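Local coordinates for CytC3 (Streptomyces sp., PDB 3GJB), which probably acts as a non-haem iron(II)- and 2-oxoglutarate-dependent halogenase that chlorinates an unactivated carbon of an amino acid tethered to a carrier protein, at residues A[115-120]-A[237-242]; A[24-29]-A[231-236]; A[104-109]-A[257-262]; A[156-161]-A[241-246]. One frame throughout, in Å; residues are numbered along the deposited sequence.

Contact 1 (A[115-120]-A[237-242]); sequences TDWHQA and NTMHAS. With FE2 (Fe (II) ion), chain C; AKG (2-oxoglutaric acid), chain D.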
# COMPACT_ATOMS: atom_id res chain seq x y z
N THR A 115 10.41 -15.78 3.82
CA THR A 115 9.95 -16.33 2.56
C THR A 115 11.12 -16.29 1.61
O THR A 115 12.05 -15.51 1.81
CB THR A 115 8.80 -15.51 1.96
OG1 THR A 115 9.24 -14.16 1.75
CG2 THR A 115 7.60 -15.49 2.89
N ASP A 116 11.08 -17.13 0.59
CA ASP A 116 12.15 -17.19 -0.40
C ASP A 116 11.84 -16.13 -1.46
O ASP A 116 10.79 -15.49 -1.40
CB ASP A 116 12.18 -18.57 -1.05
CG ASP A 116 13.54 -18.92 -1.62
OD1 ASP A 116 14.28 -18.01 -2.04
OD2 ASP A 116 13.86 -20.12 -1.68
N TRP A 117 12.74 -15.96 -2.44
CA TRP A 117 12.57 -14.98 -3.51
C TRP A 117 11.34 -15.23 -4.40
O TRP A 117 11.16 -16.30 -4.99
CB TRP A 117 13.84 -14.91 -4.37
CG TRP A 117 15.05 -14.44 -3.62
CD1 TRP A 117 16.05 -15.22 -3.11
CD2 TRP A 117 15.33 -13.10 -3.22
NE1 TRP A 117 16.94 -14.43 -2.41
CE2 TRP A 117 16.53 -13.13 -2.46
CE3 TRP A 117 14.69 -11.87 -3.43
CZ2 TRP A 117 17.09 -11.98 -1.90
CZ3 TRP A 117 15.25 -10.72 -2.87
CH2 TRP A 117 16.44 -10.79 -2.12
N HIS A 118 10.50 -14.20 -4.51
CA HIS A 118 9.29 -14.31 -5.32
C HIS A 118 8.75 -12.93 -5.64
O HIS A 118 9.22 -11.92 -5.11
CB HIS A 118 8.22 -15.06 -4.55
CG HIS A 118 7.85 -14.40 -3.26
ND1 HIS A 118 8.66 -14.37 -2.15
CD2 HIS A 118 6.75 -13.67 -2.93
CE1 HIS A 118 8.05 -13.66 -1.20
NE2 HIS A 118 6.89 -13.21 -1.62
N GLN A 119 7.75 -12.89 -6.51
CA GLN A 119 7.10 -11.64 -6.83
C GLN A 119 5.60 -11.86 -6.80
O GLN A 119 5.08 -12.81 -7.39
CB GLN A 119 7.56 -11.11 -8.18
CG GLN A 119 7.86 -12.14 -9.21
CD GLN A 119 8.84 -11.61 -10.23
OE1 GLN A 119 9.10 -12.24 -11.25
NE2 GLN A 119 9.38 -10.43 -9.96
N ALA A 120 4.91 -10.99 -6.07
CA ALA A 120 3.47 -11.10 -5.91
C ALA A 120 2.70 -10.58 -7.12
O ALA A 120 3.20 -9.74 -7.86
CB ALA A 120 3.04 -10.34 -4.66
N ASN A 237 5.06 -6.09 -7.81
CA ASN A 237 5.61 -7.34 -8.34
C ASN A 237 7.13 -7.40 -8.35
O ASN A 237 7.73 -8.22 -9.03
CB ASN A 237 5.06 -7.60 -9.75
CG ASN A 237 5.48 -6.54 -10.75
OD1 ASN A 237 5.35 -5.34 -10.50
ND2 ASN A 237 5.96 -6.98 -11.91
N THR A 238 7.77 -6.53 -7.57
CA THR A 238 9.22 -6.54 -7.52
C THR A 238 9.70 -7.77 -6.76
O THR A 238 9.07 -8.21 -5.79
CB THR A 238 9.76 -5.28 -6.83
OG1 THR A 238 9.36 -4.13 -7.58
CG2 THR A 238 11.29 -5.31 -6.77
N MET A 239 10.80 -8.33 -7.23
CA MET A 239 11.40 -9.50 -6.61
C MET A 239 11.77 -9.19 -5.16
O MET A 239 12.51 -8.24 -4.89
CB MET A 239 12.67 -9.89 -7.36
CG MET A 239 13.39 -11.07 -6.75
SD MET A 239 13.03 -12.57 -7.64
CE MET A 239 11.28 -12.69 -7.45
N HIS A 240 11.25 -9.97 -4.22
CA HIS A 240 11.56 -9.75 -2.83
C HIS A 240 11.53 -11.05 -2.05
O HIS A 240 11.06 -12.07 -2.54
CB HIS A 240 10.57 -8.77 -2.19
CG HIS A 240 9.19 -9.31 -2.07
ND1 HIS A 240 8.31 -9.41 -3.12
CD2 HIS A 240 8.55 -9.86 -1.01
CE1 HIS A 240 7.19 -10.01 -2.68
NE2 HIS A 240 7.29 -10.30 -1.40
N ALA A 241 12.04 -10.98 -0.82
CA ALA A 241 12.07 -12.12 0.08
C ALA A 241 11.90 -11.54 1.46
O ALA A 241 11.72 -10.34 1.61
CB ALA A 241 13.40 -12.86 -0.04
N SER A 242 11.94 -12.37 2.48
CA SER A 242 11.81 -11.87 3.83
C SER A 242 12.47 -12.82 4.81
O SER A 242 12.50 -14.03 4.59
CB SER A 242 10.34 -11.67 4.21
OG SER A 242 9.67 -12.92 4.27
FE FE2 C . 5.88 -11.72 -0.38
C1 AKG D . 5.47 -9.94 0.76
O1 AKG D . 4.77 -9.07 1.27
O2 AKG D . 5.53 -10.04 -0.57
C2 AKG D . 6.26 -10.87 1.63
O5 AKG D . 6.97 -11.76 1.14
C3 AKG D . 6.15 -10.71 3.13
C4 AKG D . 6.99 -11.74 3.84
C5 AKG D . 6.88 -11.56 5.33
O3 AKG D . 6.20 -10.67 5.80
O4 AKG D . 7.54 -12.40 6.12
O HOH W 1 6.42 -8.85 -5.62
O HOH W 2 4.20 -11.25 -1.91
O HOH W 3 4.78 -13.39 0.72
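H118 and H240 converge on one iron(II) ion: H118 NE2 and H240 NE2 each lie 2.2 Å from the metal, and their imidazole planes are turned 61° against each other. In both residues CG sits between the backbone N and the carbonyl carbon (chi1 59° and 68°), which sends the two rings off the same face of the paired strands. Their rotation is fixed from behind, because H118 ND1 donates to D116 O and H240 ND1 to T238 O, each acceptor lying close to the ring plane. Reciprocal backbone bonds join H118 to H240 and T115 to S242, with a beta bulge between the pairs. S242 OG donates to 2-oxoglutarate O4 at 2.9 Å. Away from the metal, A241 CB stands 3.7 Å from the centroid of the six-membered ring of W117, over its face, while M239 crosses the indole at about a right angle. A serine replacing W117 would probably uncover the A241 methyl and deprive M239 CG of its apolar neighbour. Two waters and O2 and O5 of 2-oxoglutarate complete the iron shell, and A120 stands where related hydroxylases carry a carboxylate ligand, the HxA signature of this family's halogenases.

Contact 2 (A[24-29]-A[231-236]); sequences GYIGPV and AVIFWS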
# COMPACT_ATOMS: atom_id res chain seq x y z
N GLY A 24 13.43 -1.34 -9.06
CA GLY A 24 12.04 -1.73 -8.87
C GLY A 24 11.61 -1.32 -7.48
O GLY A 24 10.53 -1.66 -7.01
N TYR A 25 12.48 -0.58 -6.80
CA TYR A 25 12.19 -0.10 -5.46
C TYR A 25 13.13 1.04 -5.09
O TYR A 25 14.16 1.26 -5.74
CB TYR A 25 12.32 -1.22 -4.42
CG TYR A 25 13.73 -1.74 -4.26
CD1 TYR A 25 14.20 -2.80 -5.04
CD2 TYR A 25 14.62 -1.12 -3.38
CE1 TYR A 25 15.51 -3.23 -4.94
CE2 TYR A 25 15.94 -1.55 -3.28
CZ TYR A 25 16.38 -2.60 -4.06
OH TYR A 25 17.68 -3.01 -3.96
N ILE A 26 12.77 1.75 -4.03
CA ILE A 26 13.56 2.87 -3.54
C ILE A 26 13.19 3.02 -2.08
O ILE A 26 12.02 3.09 -1.73
CB ILE A 26 13.24 4.20 -4.31
CG1 ILE A 26 14.12 5.33 -3.81
CG2 ILE A 26 11.81 4.60 -4.09
CD1 ILE A 26 15.53 5.24 -4.27
N GLY A 27 14.21 3.05 -1.23
CA GLY A 27 13.96 3.20 0.19
C GLY A 27 15.28 3.13 0.92
O GLY A 27 16.26 2.67 0.34
N PRO A 28 15.35 3.59 2.17
CA PRO A 28 14.24 4.17 2.93
C PRO A 28 13.94 5.61 2.53
O PRO A 28 14.83 6.34 2.10
CB PRO A 28 14.72 4.10 4.38
CG PRO A 28 15.86 3.10 4.36
CD PRO A 28 16.52 3.37 3.05
N VAL A 29 12.68 6.02 2.66
CA VAL A 29 12.29 7.40 2.38
C VAL A 29 11.52 7.81 3.61
O VAL A 29 10.68 7.06 4.11
CB VAL A 29 11.38 7.55 1.13
CG1 VAL A 29 12.16 7.21 -0.12
CG2 VAL A 29 10.14 6.69 1.26
N ALA A 231 9.72 4.53 4.92
CA ALA A 231 9.00 3.67 4.02
C ALA A 231 9.87 3.22 2.86
O ALA A 231 10.88 3.84 2.55
CB ALA A 231 7.78 4.39 3.48
N VAL A 232 9.46 2.13 2.24
CA VAL A 232 10.15 1.64 1.08
C VAL A 232 9.08 1.65 -0.01
O VAL A 232 7.94 1.26 0.22
CB VAL A 232 10.71 0.21 1.28
CG1 VAL A 232 9.59 -0.75 1.68
CG2 VAL A 232 11.39 -0.25 -0.00
N ILE A 233 9.45 2.16 -1.17
CA ILE A 233 8.51 2.24 -2.27
C ILE A 233 8.95 1.26 -3.34
O ILE A 233 10.11 1.27 -3.77
CB ILE A 233 8.46 3.66 -2.87
CG1 ILE A 233 8.04 4.66 -1.78
CG2 ILE A 233 7.46 3.70 -4.03
CD1 ILE A 233 8.11 6.10 -2.23
N PHE A 234 8.02 0.41 -3.78
CA PHE A 234 8.33 -0.59 -4.79
C PHE A 234 7.11 -1.03 -5.60
O PHE A 234 5.96 -0.89 -5.16
CB PHE A 234 8.94 -1.81 -4.12
CG PHE A 234 8.06 -2.44 -3.08
CD1 PHE A 234 7.09 -3.37 -3.43
CD2 PHE A 234 8.19 -2.10 -1.73
CE1 PHE A 234 6.27 -3.96 -2.47
CE2 PHE A 234 7.37 -2.68 -0.76
CZ PHE A 234 6.41 -3.61 -1.13
N TRP A 235 7.37 -1.55 -6.79
CA TRP A 235 6.31 -2.08 -7.62
C TRP A 235 5.86 -3.33 -6.87
O TRP A 235 6.69 -4.09 -6.35
CB TRP A 235 6.85 -2.49 -8.99
CG TRP A 235 6.87 -1.41 -10.01
CD1 TRP A 235 7.97 -0.84 -10.58
CD2 TRP A 235 5.73 -0.80 -10.62
NE1 TRP A 235 7.59 0.09 -11.51
CE2 TRP A 235 6.22 0.14 -11.55
CE3 TRP A 235 4.34 -0.94 -10.47
CZ2 TRP A 235 5.37 0.93 -12.34
CZ3 TRP A 235 3.50 -0.16 -11.25
CH2 TRP A 235 4.02 0.77 -12.17
N SER A 236 4.56 -3.55 -6.80
CA SER A 236 3.99 -4.70 -6.11
C SER A 236 4.58 -6.04 -6.58
O SER A 236 4.57 -7.01 -5.82
CB SER A 236 2.48 -4.73 -6.33
OG SER A 236 2.20 -4.72 -7.72
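I26 and I233 lie side by side and point the same way, with I26 CG2 against I233 CB at 3.7 Å. I26 CG1 is anti to the backbone N (chi1 -178°), an arrangement that leaves the CG2 methyl to do the touching. V29 continues this apolar face: its CG2 meets A231 CB at 4.0 Å and also reaches CD1 of I233, whose chain is extended at chi2. Helix 84-94 packs on the same face through R89 and L93, and I26 also touches R19 and F20 of helix 14-23. On the other face Y25 CB and F234 CB press together at 3.4 Å, although both rings then lead away from the contact.

The two strands run antiparallel at 176° and form one margin of the larger sheet of the cupin-type double-stranded beta-helix, strand 25-30 being outermost within the chain. The register slips by one between I26 and V29, a beta bulge that holds G27 and P28, the latter preceded by a cis peptide bond. A side chain on G27 would run into V232 CA.

On each flank of the bulge a reciprocal pair of backbone bonds holds the strands. I26 N donates to I233 O at 2.7 Å and I233 N returns a bond to I26 O, while V29 and A231 exchange bonds of 2.8 Å between V29 N and A231 O and between A231 N and V29 O. At the far end G24, the positive-phi residue that follows helix 14-23, takes W235 N on its carbonyl oxygen, an atom that also accepts from T238 OG1.

Contact 3 (A[104-109]-A[257-262]); sequences EFFPKY and AARYVP. With AKG (2-oxoglutaric acid), chain E; AKG (2-oxoglutaric acid), chain D.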
# COMPACT_ATOMS: atom_id res chain seq x y z
N GLU A 104 -3.30 -2.06 3.40
CA GLU A 104 -3.39 -3.26 4.21
C GLU A 104 -2.25 -3.29 5.21
O GLU A 104 -1.23 -2.63 5.01
CB GLU A 104 -3.34 -4.52 3.33
CG GLU A 104 -2.16 -4.59 2.38
CD GLU A 104 -2.29 -5.70 1.34
OE1 GLU A 104 -2.20 -6.89 1.73
OE2 GLU A 104 -2.49 -5.39 0.15
N PHE A 105 -2.43 -4.03 6.30
CA PHE A 105 -1.40 -4.14 7.31
C PHE A 105 -0.56 -5.40 7.13
O PHE A 105 -1.04 -6.42 6.67
CB PHE A 105 -2.02 -4.10 8.71
CG PHE A 105 -2.57 -2.75 9.09
CD1 PHE A 105 -3.80 -2.32 8.61
CD2 PHE A 105 -1.81 -1.88 9.87
CE1 PHE A 105 -4.28 -1.03 8.89
CE2 PHE A 105 -2.28 -0.59 10.16
CZ PHE A 105 -3.52 -0.17 9.67
N PHE A 106 0.72 -5.29 7.47
CA PHE A 106 1.64 -6.41 7.37
C PHE A 106 2.34 -6.59 8.69
O PHE A 106 3.42 -6.06 8.92
CB PHE A 106 2.69 -6.14 6.29
CG PHE A 106 2.18 -6.30 4.90
CD1 PHE A 106 1.88 -7.55 4.39
CD2 PHE A 106 1.99 -5.18 4.09
CE1 PHE A 106 1.40 -7.70 3.08
CE2 PHE A 106 1.51 -5.32 2.78
CZ PHE A 106 1.22 -6.58 2.28
N PRO A 107 1.71 -7.33 9.61
CA PRO A 107 2.35 -7.52 10.91
C PRO A 107 3.28 -8.73 10.84
O PRO A 107 3.17 -9.55 9.94
CB PRO A 107 1.17 -7.78 11.84
CG PRO A 107 0.28 -8.60 10.95
CD PRO A 107 0.33 -7.83 9.63
N LYS A 108 4.21 -8.81 11.78
CA LYS A 108 5.11 -9.95 11.83
C LYS A 108 5.45 -10.17 13.30
O LYS A 108 5.85 -9.26 14.00
CB LYS A 108 6.37 -9.72 11.01
CG LYS A 108 7.04 -11.03 10.66
CD LYS A 108 7.90 -10.91 9.44
CE LYS A 108 8.39 -12.27 9.01
NZ LYS A 108 9.30 -12.14 7.84
N TYR A 109 5.27 -11.41 13.74
CA TYR A 109 5.49 -11.75 15.13
C TYR A 109 6.59 -12.78 15.31
O TYR A 109 6.95 -13.47 14.36
CB TYR A 109 4.17 -12.24 15.72
CG TYR A 109 3.08 -11.20 15.62
CD1 TYR A 109 3.18 -10.01 16.34
CD2 TYR A 109 1.97 -11.38 14.78
CE1 TYR A 109 2.20 -9.02 16.24
CE2 TYR A 109 0.99 -10.39 14.67
CZ TYR A 109 1.11 -9.21 15.41
OH TYR A 109 0.18 -8.19 15.32
N ALA A 257 0.88 -0.78 4.27
CA ALA A 257 1.09 -0.59 2.85
C ALA A 257 -0.08 0.07 2.17
O ALA A 257 -1.24 -0.29 2.40
CB ALA A 257 1.37 -1.93 2.19
N ALA A 258 0.23 1.04 1.31
CA ALA A 258 -0.79 1.75 0.55
C ALA A 258 -0.38 1.54 -0.91
O ALA A 258 0.78 1.74 -1.27
CB ALA A 258 -0.78 3.23 0.90
N ARG A 259 -1.33 1.11 -1.74
CA ARG A 259 -1.02 0.85 -3.15
C ARG A 259 -1.66 1.87 -4.09
O ARG A 259 -2.84 2.23 -3.95
CB ARG A 259 -1.45 -0.58 -3.50
CG ARG A 259 -0.76 -1.64 -2.62
CD ARG A 259 -1.39 -2.99 -2.84
NE ARG A 259 -0.94 -4.01 -1.89
CZ ARG A 259 0.20 -4.70 -2.00
NH1 ARG A 259 1.02 -4.49 -3.02
NH2 ARG A 259 0.48 -5.63 -1.10
N TYR A 260 -0.87 2.33 -5.06
CA TYR A 260 -1.32 3.34 -6.01
C TYR A 260 -1.26 2.95 -7.49
O TYR A 260 -0.38 2.20 -7.92
CB TYR A 260 -0.50 4.62 -5.83
CG TYR A 260 -0.52 5.21 -4.44
CD1 TYR A 260 0.20 4.61 -3.40
CD2 TYR A 260 -1.28 6.34 -4.15
CE1 TYR A 260 0.17 5.14 -2.10
CE2 TYR A 260 -1.33 6.87 -2.86
CZ TYR A 260 -0.60 6.27 -1.84
OH TYR A 260 -0.68 6.79 -0.57
N VAL A 261 -2.20 3.49 -8.25
CA VAL A 261 -2.27 3.29 -9.69
C VAL A 261 -2.72 4.59 -10.35
O VAL A 261 -3.51 5.35 -9.79
CB VAL A 261 -3.29 2.20 -10.10
CG1 VAL A 261 -2.78 0.82 -9.72
CG2 VAL A 261 -4.65 2.48 -9.47
N PRO A 262 -2.17 4.89 -11.54
CA PRO A 262 -2.59 6.12 -12.21
C PRO A 262 -4.08 5.98 -12.54
O PRO A 262 -4.62 4.88 -12.51
CB PRO A 262 -1.70 6.17 -13.45
CG PRO A 262 -1.38 4.73 -13.71
CD PRO A 262 -1.12 4.21 -12.31
C1 AKG E . -5.74 -10.38 -2.94
O1 AKG E . -6.25 -9.46 -2.33
O2 AKG E . -6.35 -11.58 -2.95
C2 AKG E . -4.43 -10.19 -3.67
O5 AKG E . -3.93 -11.13 -4.27
C3 AKG E . -3.74 -8.83 -3.63
C4 AKG E . -2.41 -8.80 -4.41
C5 AKG E . -1.76 -7.43 -4.31
O3 AKG E . -2.28 -6.53 -3.68
O4 AKG E . -0.57 -7.21 -4.91
C1 AKG D . 5.47 -9.94 0.76
O1 AKG D . 4.77 -9.07 1.27
O2 AKG D . 5.53 -10.04 -0.57
C2 AKG D . 6.26 -10.87 1.63
O5 AKG D . 6.97 -11.76 1.14
C3 AKG D . 6.15 -10.71 3.13
C4 AKG D . 6.99 -11.74 3.84
C5 AKG D . 6.88 -11.56 5.33
O3 AKG D . 6.20 -10.67 5.80
O4 AKG D . 7.54 -12.40 6.12
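E104 and A257 pair through both of their backbone amides, E104 N to A257 O and A257 N to E104 O, each 2.9 Å long. They link strands 98-108 and 253-262, inner neighbours in the six-stranded antiparallel sheet of the cupin barrel. Beyond this one pair the segments part, and their side chains carry the contact. R259 NE donates to E104 OE2 at 2.9 Å, the main bond of a buried salt bridge; R259 NH2 adds a weak second bond to the same oxygen. The donor NE meets OE2 from above the carboxylate, 40° out of its plane, while the oxygen stays near the guanidinium plane; the two planes are 66° apart. The extended R259 chain also offers a guanidinium face to a second 2-oxoglutarate, whose O3 lies 3.4 Å from R259 NE. K108 NZ, further along its strand, gives a very short bond to O4 of the iron-bound 2-oxoglutarate. G161 O and, doubtfully close, L243 O also accept from NZ, whose charge probably pairs with the cosubstrate's distal carboxylate. F106, its ring nearly perpendicular to the guanidinium, takes R259 NH2 at its edge, 3.6 Å from F106 CZ, and beside it F106 CE2 touches A257 CB at 3.4 Å.

Contact 4 (A[156-161]-A[241-246]); sequences STEQNG and ASLPHT. With AKG (2-oxoglutaric acid), chain D.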
# COMPACT_ATOMS: atom_id res chain seq x y z
N SER A 156 11.31 -1.98 11.41
CA SER A 156 11.38 -3.21 10.66
C SER A 156 12.86 -3.54 10.67
O SER A 156 13.66 -2.83 10.06
CB SER A 156 10.89 -3.02 9.23
OG SER A 156 10.86 -4.28 8.57
N THR A 157 13.23 -4.60 11.36
CA THR A 157 14.63 -4.98 11.46
C THR A 157 14.88 -6.37 10.93
O THR A 157 13.94 -7.10 10.60
CB THR A 157 15.09 -4.96 12.92
OG1 THR A 157 14.34 -5.94 13.66
CG2 THR A 157 14.84 -3.59 13.54
N GLU A 158 16.15 -6.73 10.83
CA GLU A 158 16.48 -8.07 10.37
C GLU A 158 16.01 -9.02 11.44
O GLU A 158 15.53 -10.11 11.15
CB GLU A 158 17.99 -8.23 10.16
CG GLU A 158 18.51 -7.54 8.92
CD GLU A 158 19.99 -7.77 8.70
OE1 GLU A 158 20.41 -8.94 8.54
OE2 GLU A 158 20.74 -6.77 8.69
N GLN A 159 16.11 -8.59 12.70
CA GLN A 159 15.69 -9.46 13.78
C GLN A 159 14.18 -9.74 13.77
O GLN A 159 13.77 -10.85 14.11
CB GLN A 159 16.11 -8.90 15.14
CG GLN A 159 15.78 -9.85 16.28
CD GLN A 159 16.36 -9.42 17.62
OE1 GLN A 159 16.00 -8.38 18.16
NE2 GLN A 159 17.26 -10.24 18.16
N ASN A 160 13.36 -8.76 13.40
CA ASN A 160 11.92 -9.03 13.40
C ASN A 160 11.28 -9.37 12.05
O ASN A 160 10.08 -9.20 11.85
CB ASN A 160 11.14 -7.93 14.16
CG ASN A 160 11.13 -6.58 13.46
OD1 ASN A 160 10.81 -5.58 14.10
ND2 ASN A 160 11.46 -6.53 12.18
N GLY A 161 12.11 -9.86 11.13
CA GLY A 161 11.64 -10.31 9.82
C GLY A 161 11.44 -9.33 8.69
O GLY A 161 10.51 -9.49 7.91
N ALA A 241 12.04 -10.98 -0.82
CA ALA A 241 12.07 -12.12 0.08
C ALA A 241 11.90 -11.54 1.46
O ALA A 241 11.72 -10.34 1.61
CB ALA A 241 13.40 -12.86 -0.04
N SER A 242 11.94 -12.37 2.48
CA SER A 242 11.81 -11.87 3.83
C SER A 242 12.47 -12.82 4.81
O SER A 242 12.50 -14.03 4.59
CB SER A 242 10.34 -11.67 4.21
OG SER A 242 9.67 -12.92 4.27
N LEU A 243 13.00 -12.24 5.87
CA LEU A 243 13.68 -12.99 6.90
C LEU A 243 12.68 -13.46 7.94
O LEU A 243 11.58 -12.92 8.04
CB LEU A 243 14.71 -12.09 7.59
CG LEU A 243 15.89 -11.65 6.74
CD1 LEU A 243 16.61 -10.50 7.43
CD2 LEU A 243 16.83 -12.85 6.54
N PRO A 244 13.05 -14.49 8.71
CA PRO A 244 12.14 -14.98 9.75
C PRO A 244 12.27 -14.01 10.92
O PRO A 244 13.23 -13.26 11.01
CB PRO A 244 12.72 -16.36 10.07
CG PRO A 244 14.19 -16.17 9.84
CD PRO A 244 14.20 -15.39 8.54
N HIS A 245 11.28 -14.02 11.81
CA HIS A 245 11.31 -13.15 12.97
C HIS A 245 11.97 -13.94 14.08
O HIS A 245 11.41 -14.91 14.58
CB HIS A 245 9.88 -12.75 13.35
CG HIS A 245 9.80 -11.80 14.51
ND1 HIS A 245 10.54 -11.97 15.66
CD2 HIS A 245 9.04 -10.70 14.71
CE1 HIS A 245 10.24 -11.02 16.52
NE2 HIS A 245 9.32 -10.24 15.97
N THR A 246 13.16 -13.53 14.48
CA THR A 246 13.91 -14.23 15.51
C THR A 246 14.15 -13.37 16.74
O THR A 246 15.08 -13.62 17.49
CB THR A 246 15.28 -14.71 14.97
OG1 THR A 246 16.00 -13.59 14.46
CG2 THR A 246 15.09 -15.71 13.85
C1 AKG D . 5.47 -9.94 0.76
O1 AKG D . 4.77 -9.07 1.27
O2 AKG D . 5.53 -10.04 -0.57
C2 AKG D . 6.26 -10.87 1.63
O5 AKG D . 6.97 -11.76 1.14
C3 AKG D . 6.15 -10.71 3.13
C4 AKG D . 6.99 -11.74 3.84
C5 AKG D . 6.88 -11.56 5.33
O3 AKG D . 6.20 -10.67 5.80
O4 AKG D . 7.54 -12.40 6.12
O HOH W 4 15.76 -12.73 11.75
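N160 sits over the ring of H245 where a type I beta turn, E158 to G161, packs against the chain leaving strand 240-242. The turn lies in the loop that leads into strand 163-165, the middle strand of the smaller sheet of the cupin fold, so the contact ties the loop entering one strand to the chain leaving its neighbour.

The ring contact is a CH-pi interaction: N160 CA stands 3.6 Å from the centroid of the H245 imidazole, 13° off its normal, and N160 CB lies over the same ring. H245 CG points anti to the backbone N (chi1 -178°), which carries the ring across to the turn, and NE2 is hydrogen-bonded to D251 O. An alanine in place of H245 would probably strip N160 of this cover and leave D251 O without that partner. The apolar part rests on L243, whose CD1 lies 3.8 Å from E158 CB, the two side chains crossing at a slant.

G161 packs by backbone alone, G161 CA being 3.2 Å from L243 O; its positive phi and this neighbour would both crowd a side chain.

The one direct hydrogen bond between the segments runs from T246 N to Q159 O, 2.8 Å, nearly along the C=O axis. Within the turn segment, T157 OG1 accepts from N160 N at 3.0 Å, an ST motif. A bridging water adds three more bonds: it donates to E158 O at 2.7 Å and to P244 O at 2.7 Å, and accepts from T246 OG1 at 2.9 Å.

Overall arrangement
Contact 3 is the buried one, its centre about 3 Å from that of the chain, whereas the centres of contacts 1 and 4 lie about 16 and 19 Å away and contact 2 falls between. Contacts 2 and 3 belong to the same six-stranded sheet, but one is an apolar strand pair at its margin and the other a charged pair inside it. Contacts 1 and 4 share strand 240-242: metal ligation dominates the first, while turn packing and a water bridge hold the second. Contacts 1, 3 and 4 each touch the iron-bound 2-oxoglutarate, K108 linking 3 to 4. Contact 2 adjoins contact 1 at the end of strand 230-235, which leads on to strand 240-242.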